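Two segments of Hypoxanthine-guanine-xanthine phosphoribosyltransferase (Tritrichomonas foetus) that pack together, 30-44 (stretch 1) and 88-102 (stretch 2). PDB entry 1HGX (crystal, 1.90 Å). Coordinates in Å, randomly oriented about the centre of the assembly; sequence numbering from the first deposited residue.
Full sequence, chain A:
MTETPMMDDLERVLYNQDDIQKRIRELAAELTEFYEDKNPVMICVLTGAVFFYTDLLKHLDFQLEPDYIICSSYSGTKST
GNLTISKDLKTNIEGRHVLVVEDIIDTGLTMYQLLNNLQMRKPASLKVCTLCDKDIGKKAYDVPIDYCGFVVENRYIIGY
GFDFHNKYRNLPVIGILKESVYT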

# COMPACT_ATOMS: atom_id res chain seq x y z
N GLU A 30 -12.41 -16.32 1.94
CA GLU A 30 -12.94 -16.37 3.29
C GLU A 30 -13.48 -15.01 3.72
O GLU A 30 -14.56 -14.92 4.31
CB GLU A 30 -11.85 -16.83 4.24
CG GLU A 30 -12.36 -17.87 5.21
CD GLU A 30 -11.45 -18.06 6.41
OE1 GLU A 30 -10.21 -18.09 6.22
OE2 GLU A 30 -11.99 -18.17 7.53
N LEU A 31 -12.74 -13.95 3.41
CA LEU A 31 -13.14 -12.59 3.76
C LEU A 31 -14.43 -12.19 3.06
O LEU A 31 -15.31 -11.57 3.66
CB LEU A 31 -12.03 -11.60 3.42
CG LEU A 31 -10.73 -11.79 4.19
CD1 LEU A 31 -9.65 -10.84 3.67
CD2 LEU A 31 -10.98 -11.56 5.67
N THR A 32 -14.55 -12.53 1.77
CA THR A 32 -15.73 -12.21 0.97
C THR A 32 -17.01 -12.76 1.61
O THR A 32 -18.05 -12.09 1.65
CB THR A 32 -15.58 -12.76 -0.45
OG1 THR A 32 -14.42 -12.18 -1.07
CG2 THR A 32 -16.80 -12.43 -1.29
N GLU A 33 -16.90 -13.97 2.14
CA GLU A 33 -18.00 -14.64 2.80
C GLU A 33 -18.64 -13.71 3.84
O GLU A 33 -19.85 -13.47 3.81
CB GLU A 33 -17.44 -15.88 3.51
CG GLU A 33 -18.39 -17.04 3.64
CD GLU A 33 -18.40 -17.94 2.41
OE1 GLU A 33 -17.41 -17.91 1.64
OE2 GLU A 33 -19.39 -18.68 2.23
N PHE A 34 -17.81 -13.11 4.68
CA PHE A 34 -18.29 -12.24 5.74
C PHE A 34 -18.48 -10.76 5.40
O PHE A 34 -19.47 -10.15 5.80
CB PHE A 34 -17.36 -12.37 6.95
CG PHE A 34 -17.83 -11.64 8.18
CD1 PHE A 34 -18.82 -12.18 8.99
CD2 PHE A 34 -17.27 -10.42 8.53
CE1 PHE A 34 -19.25 -11.51 10.13
CE2 PHE A 34 -17.70 -9.74 9.67
CZ PHE A 34 -18.69 -10.29 10.47
N TYR A 35 -17.56 -10.21 4.61
CA TYR A 35 -17.58 -8.78 4.29
C TYR A 35 -18.25 -8.27 3.02
O TYR A 35 -18.40 -7.05 2.85
CB TYR A 35 -16.14 -8.25 4.32
CG TYR A 35 -15.50 -8.30 5.69
CD1 TYR A 35 -15.89 -7.40 6.68
CD2 TYR A 35 -14.53 -9.24 5.99
CE1 TYR A 35 -15.31 -7.44 7.95
CE2 TYR A 35 -13.95 -9.30 7.26
CZ TYR A 35 -14.35 -8.39 8.23
OH TYR A 35 -13.78 -8.44 9.48
N GLU A 36 -18.67 -9.17 2.15
CA GLU A 36 -19.27 -8.79 0.88
C GLU A 36 -20.34 -7.68 0.92
O GLU A 36 -20.27 -6.71 0.16
CB GLU A 36 -19.81 -10.04 0.21
CG GLU A 36 -20.20 -9.88 -1.23
CD GLU A 36 -20.49 -11.21 -1.88
OE1 GLU A 36 -21.05 -12.10 -1.19
OE2 GLU A 36 -20.13 -11.39 -3.06
N ASP A 37 -21.31 -7.81 1.82
CA ASP A 37 -22.37 -6.82 1.88
C ASP A 37 -22.23 -5.87 3.06
O ASP A 37 -23.16 -5.16 3.41
CB ASP A 37 -23.73 -7.53 1.92
CG ASP A 37 -23.93 -8.37 3.18
OD1 ASP A 37 -22.95 -8.97 3.68
OD2 ASP A 37 -25.07 -8.42 3.68
N LYS A 38 -21.04 -5.81 3.64
CA LYS A 38 -20.82 -4.99 4.81
C LYS A 38 -20.15 -3.63 4.66
O LYS A 38 -20.09 -2.88 5.64
CB LYS A 38 -20.09 -5.81 5.87
CG LYS A 38 -20.97 -6.88 6.50
CD LYS A 38 -20.25 -7.61 7.63
CE LYS A 38 -21.19 -8.58 8.33
NZ LYS A 38 -21.74 -9.58 7.38
N ASN A 39 -19.67 -3.30 3.46
CA ASN A 39 -18.98 -2.02 3.22
C ASN A 39 -18.04 -1.74 4.39
O ASN A 39 -18.14 -0.71 5.06
CB ASN A 39 -19.98 -0.87 3.07
CG ASN A 39 -19.30 0.43 2.69
OD1 ASN A 39 -19.77 1.51 3.04
ND2 ASN A 39 -18.18 0.33 1.97
N PRO A 40 -17.09 -2.66 4.64
CA PRO A 40 -16.15 -2.50 5.74
C PRO A 40 -15.02 -1.52 5.54
O PRO A 40 -14.67 -1.17 4.42
CB PRO A 40 -15.58 -3.91 5.88
CG PRO A 40 -15.42 -4.30 4.43
CD PRO A 40 -16.77 -3.86 3.85
N VAL A 41 -14.44 -1.10 6.66
CA VAL A 41 -13.28 -0.23 6.65
C VAL A 41 -12.13 -1.24 6.84
O VAL A 41 -12.06 -1.94 7.85
CB VAL A 41 -13.29 0.77 7.83
CG1 VAL A 41 -12.03 1.62 7.80
CG2 VAL A 41 -14.52 1.67 7.74
N MET A 42 -11.28 -1.36 5.83
CA MET A 42 -10.16 -2.29 5.87
C MET A 42 -8.93 -1.48 6.24
O MET A 42 -8.44 -0.70 5.43
CB MET A 42 -9.93 -2.90 4.50
CG MET A 42 -11.18 -3.42 3.85
SD MET A 42 -11.46 -5.07 4.34
CE MET A 42 -10.37 -5.83 3.32
N ILE A 43 -8.43 -1.69 7.44
CA ILE A 43 -7.28 -0.96 7.92
C ILE A 43 -5.97 -1.66 7.67
O ILE A 43 -5.79 -2.81 8.03
CB ILE A 43 -7.41 -0.70 9.43
CG1 ILE A 43 -8.70 0.06 9.72
CG2 ILE A 43 -6.18 0.04 9.96
CD1 ILE A 43 -8.98 0.20 11.19
N CYS A 44 -5.05 -0.95 7.03
CA CYS A 44 -3.74 -1.50 6.78
C CYS A 44 -2.76 -0.86 7.78
O CYS A 44 -2.70 0.37 7.90
CB CYS A 44 -3.29 -1.18 5.35
SG CYS A 44 -1.57 -1.60 4.99
N ASP A 88 -3.25 8.42 12.58
CA ASP A 88 -4.51 7.80 12.97
C ASP A 88 -5.44 7.70 11.75
O ASP A 88 -5.19 8.29 10.71
CB ASP A 88 -5.14 8.63 14.10
CG ASP A 88 -5.95 7.79 15.07
OD1 ASP A 88 -6.32 6.65 14.74
OD2 ASP A 88 -6.23 8.28 16.18
N LEU A 89 -6.54 6.97 11.92
CA LEU A 89 -7.52 6.78 10.86
C LEU A 89 -8.18 8.07 10.41
O LEU A 89 -8.31 9.02 11.19
CB LEU A 89 -8.63 5.85 11.35
CG LEU A 89 -8.28 4.44 11.84
CD1 LEU A 89 -9.57 3.73 12.25
CD2 LEU A 89 -7.57 3.66 10.75
N LYS A 90 -8.59 8.11 9.15
CA LYS A 90 -9.28 9.26 8.59
C LYS A 90 -10.78 9.02 8.78
O LYS A 90 -11.56 9.95 9.00
CB LYS A 90 -8.95 9.41 7.10
N THR A 91 -11.15 7.74 8.76
CA THR A 91 -12.53 7.31 8.88
C THR A 91 -13.06 7.19 10.31
O THR A 91 -12.36 6.73 11.21
CB THR A 91 -12.71 5.93 8.22
OG1 THR A 91 -12.11 5.97 6.92
CG2 THR A 91 -14.18 5.57 8.08
N ASN A 92 -14.29 7.64 10.51
CA ASN A 92 -14.94 7.50 11.80
C ASN A 92 -15.49 6.08 11.70
O ASN A 92 -16.33 5.82 10.85
CB ASN A 92 -16.08 8.51 11.96
CG ASN A 92 -16.89 8.29 13.24
OD1 ASN A 92 -16.69 7.32 13.97
ND2 ASN A 92 -17.83 9.19 13.51
N ILE A 93 -14.98 5.17 12.54
CA ILE A 93 -15.43 3.78 12.48
C ILE A 93 -16.62 3.39 13.34
O ILE A 93 -16.98 2.22 13.44
CB ILE A 93 -14.26 2.78 12.73
CG1 ILE A 93 -13.71 2.91 14.16
CG2 ILE A 93 -13.17 2.99 11.69
CD1 ILE A 93 -12.71 1.82 14.54
N GLU A 94 -17.25 4.38 13.97
CA GLU A 94 -18.42 4.11 14.80
C GLU A 94 -19.50 3.46 13.94
O GLU A 94 -19.89 4.00 12.91
CB GLU A 94 -18.94 5.42 15.38
CG GLU A 94 -20.17 5.28 16.23
CD GLU A 94 -20.72 6.63 16.69
OE1 GLU A 94 -20.34 7.68 16.12
OE2 GLU A 94 -21.55 6.62 17.62
N GLY A 95 -19.97 2.29 14.37
CA GLY A 95 -21.01 1.59 13.64
C GLY A 95 -20.59 0.91 12.34
O GLY A 95 -21.44 0.35 11.64
N ARG A 96 -19.29 0.92 12.03
CA ARG A 96 -18.79 0.30 10.80
C ARG A 96 -18.19 -1.06 11.10
O ARG A 96 -17.79 -1.33 12.23
CB ARG A 96 -17.71 1.18 10.18
CG ARG A 96 -18.17 2.58 9.80
CD ARG A 96 -19.05 2.55 8.57
NE ARG A 96 -18.37 1.96 7.42
CZ ARG A 96 -17.62 2.63 6.55
NH1 ARG A 96 -17.43 3.93 6.70
NH2 ARG A 96 -17.09 2.00 5.49
N HIS A 97 -18.15 -1.93 10.09
CA HIS A 97 -17.53 -3.25 10.24
C HIS A 97 -16.07 -3.00 9.89
O HIS A 97 -15.78 -2.49 8.81
CB HIS A 97 -18.20 -4.29 9.32
CG HIS A 97 -19.62 -4.59 9.70
ND1 HIS A 97 -19.95 -5.45 10.72
CD2 HIS A 97 -20.79 -4.10 9.23
CE1 HIS A 97 -21.27 -5.46 10.88
NE2 HIS A 97 -21.80 -4.65 9.98
N VAL A 98 -15.18 -3.32 10.82
CA VAL A 98 -13.75 -3.05 10.66
C VAL A 98 -12.86 -4.29 10.68
O VAL A 98 -13.01 -5.16 11.55
CB VAL A 98 -13.24 -2.12 11.80
CG1 VAL A 98 -11.75 -1.84 11.67
CG2 VAL A 98 -14.03 -0.82 11.84
N LEU A 99 -11.93 -4.33 9.73
CA LEU A 99 -10.95 -5.41 9.67
C LEU A 99 -9.56 -4.78 9.76
O LEU A 99 -9.26 -3.80 9.07
CB LEU A 99 -11.05 -6.19 8.35
CG LEU A 99 -10.01 -7.32 8.23
CD1 LEU A 99 -10.33 -8.44 9.20
CD2 LEU A 99 -9.98 -7.85 6.81
N VAL A 100 -8.72 -5.32 10.64
CA VAL A 100 -7.37 -4.83 10.81
C VAL A 100 -6.45 -5.79 10.07
O VAL A 100 -6.48 -7.00 10.33
CB VAL A 100 -6.96 -4.76 12.31
CG1 VAL A 100 -5.52 -4.31 12.46
CG2 VAL A 100 -7.89 -3.79 13.05
N VAL A 101 -5.67 -5.27 9.13
CA VAL A 101 -4.74 -6.09 8.35
C VAL A 101 -3.32 -5.80 8.81
O VAL A 101 -2.78 -4.71 8.61
CB VAL A 101 -4.89 -5.83 6.83
CG1 VAL A 101 -3.94 -6.75 6.05
CG2 VAL A 101 -6.34 -6.08 6.38
N GLU A 102 -2.72 -6.82 9.42
CA GLU A 102 -1.38 -6.73 9.99
C GLU A 102 -0.41 -7.70 9.32
O GLU A 102 -0.83 -8.65 8.64
CB GLU A 102 -1.48 -7.01 11.51
CG GLU A 102 -0.16 -7.03 12.28
CD GLU A 102 0.56 -5.68 12.30
OE1 GLU A 102 1.01 -5.20 11.24
OE2 GLU A 102 0.71 -5.11 13.40
O HOH W 1 -15.31 -6.98 11.20
O HOH W 2 -19.35 -0.92 7.72

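Two parallel β-strands, 41-44 and 97-102, lie side by side, joined by a ladder of backbone hydrogen bonds. Val41 N donates to His97 O (2.9 Å), Leu99 N to Val41 O (3.0 Å), Ile43 N to Leu99 O (2.8 Å) and Val101 N to Ile43 O (2.7 Å). Val41 and Ile43 thus each use both their amide and their carbonyl, the alternation expected of a parallel pair.

Just before the strands, Arg96 extends the ladder with its side chain. With chi1 to chi3 all m, the folded side chain brings Arg96 NH2 to 2.9 Å from Asn39 O, in a nearly straight hydrogen bond. Water 2 reinforces this corner, donating to Asn39 O while accepting from Arg96 NE and His97 N. The guanidinium also has an apolar role: Val41 CG2 lies over one face, 3.4 Å from Arg96 NH2.

Alternation along the strands sorts the side chains onto two faces. On that of Val41, Ile43, Val98 and Val100, Ile43 CD1 reaches Val98 CG1 (3.5 Å) and Leu89 CD1 (3.7 Å), while Val41 CG1 approaches Ile93 CG2 (4.3 Å). Compact β-branched residues suit this buried sheet surface.

The other face carries Met42, Cys44, Leu99 and Val101, and here the helix packs. Leu99 CD2 lies 4.0 Å from both Leu31 CD2 and Met42 SD, and Leu99 CB is 4.0 Å from Tyr35 CZ. The tyrosine thus supplies apolar ring surface, while its hydroxyl is satisfied through water 1, which lies 2.7 Å from Tyr35 OH and donates to Val98 O (3.0 Å).

At the partly exposed margin, the aliphatic chain of Lys38 covers the imidazole of His97, with Lys38 CD 3.7 Å from the ring centroid. Lys38 NZ donates a hydrogen bond to Phe34 O (2.8 Å), so the amino group lies beyond the ring while the methylenes pack against it. The contact buries 915 Å² between the two stretches, both sides summed.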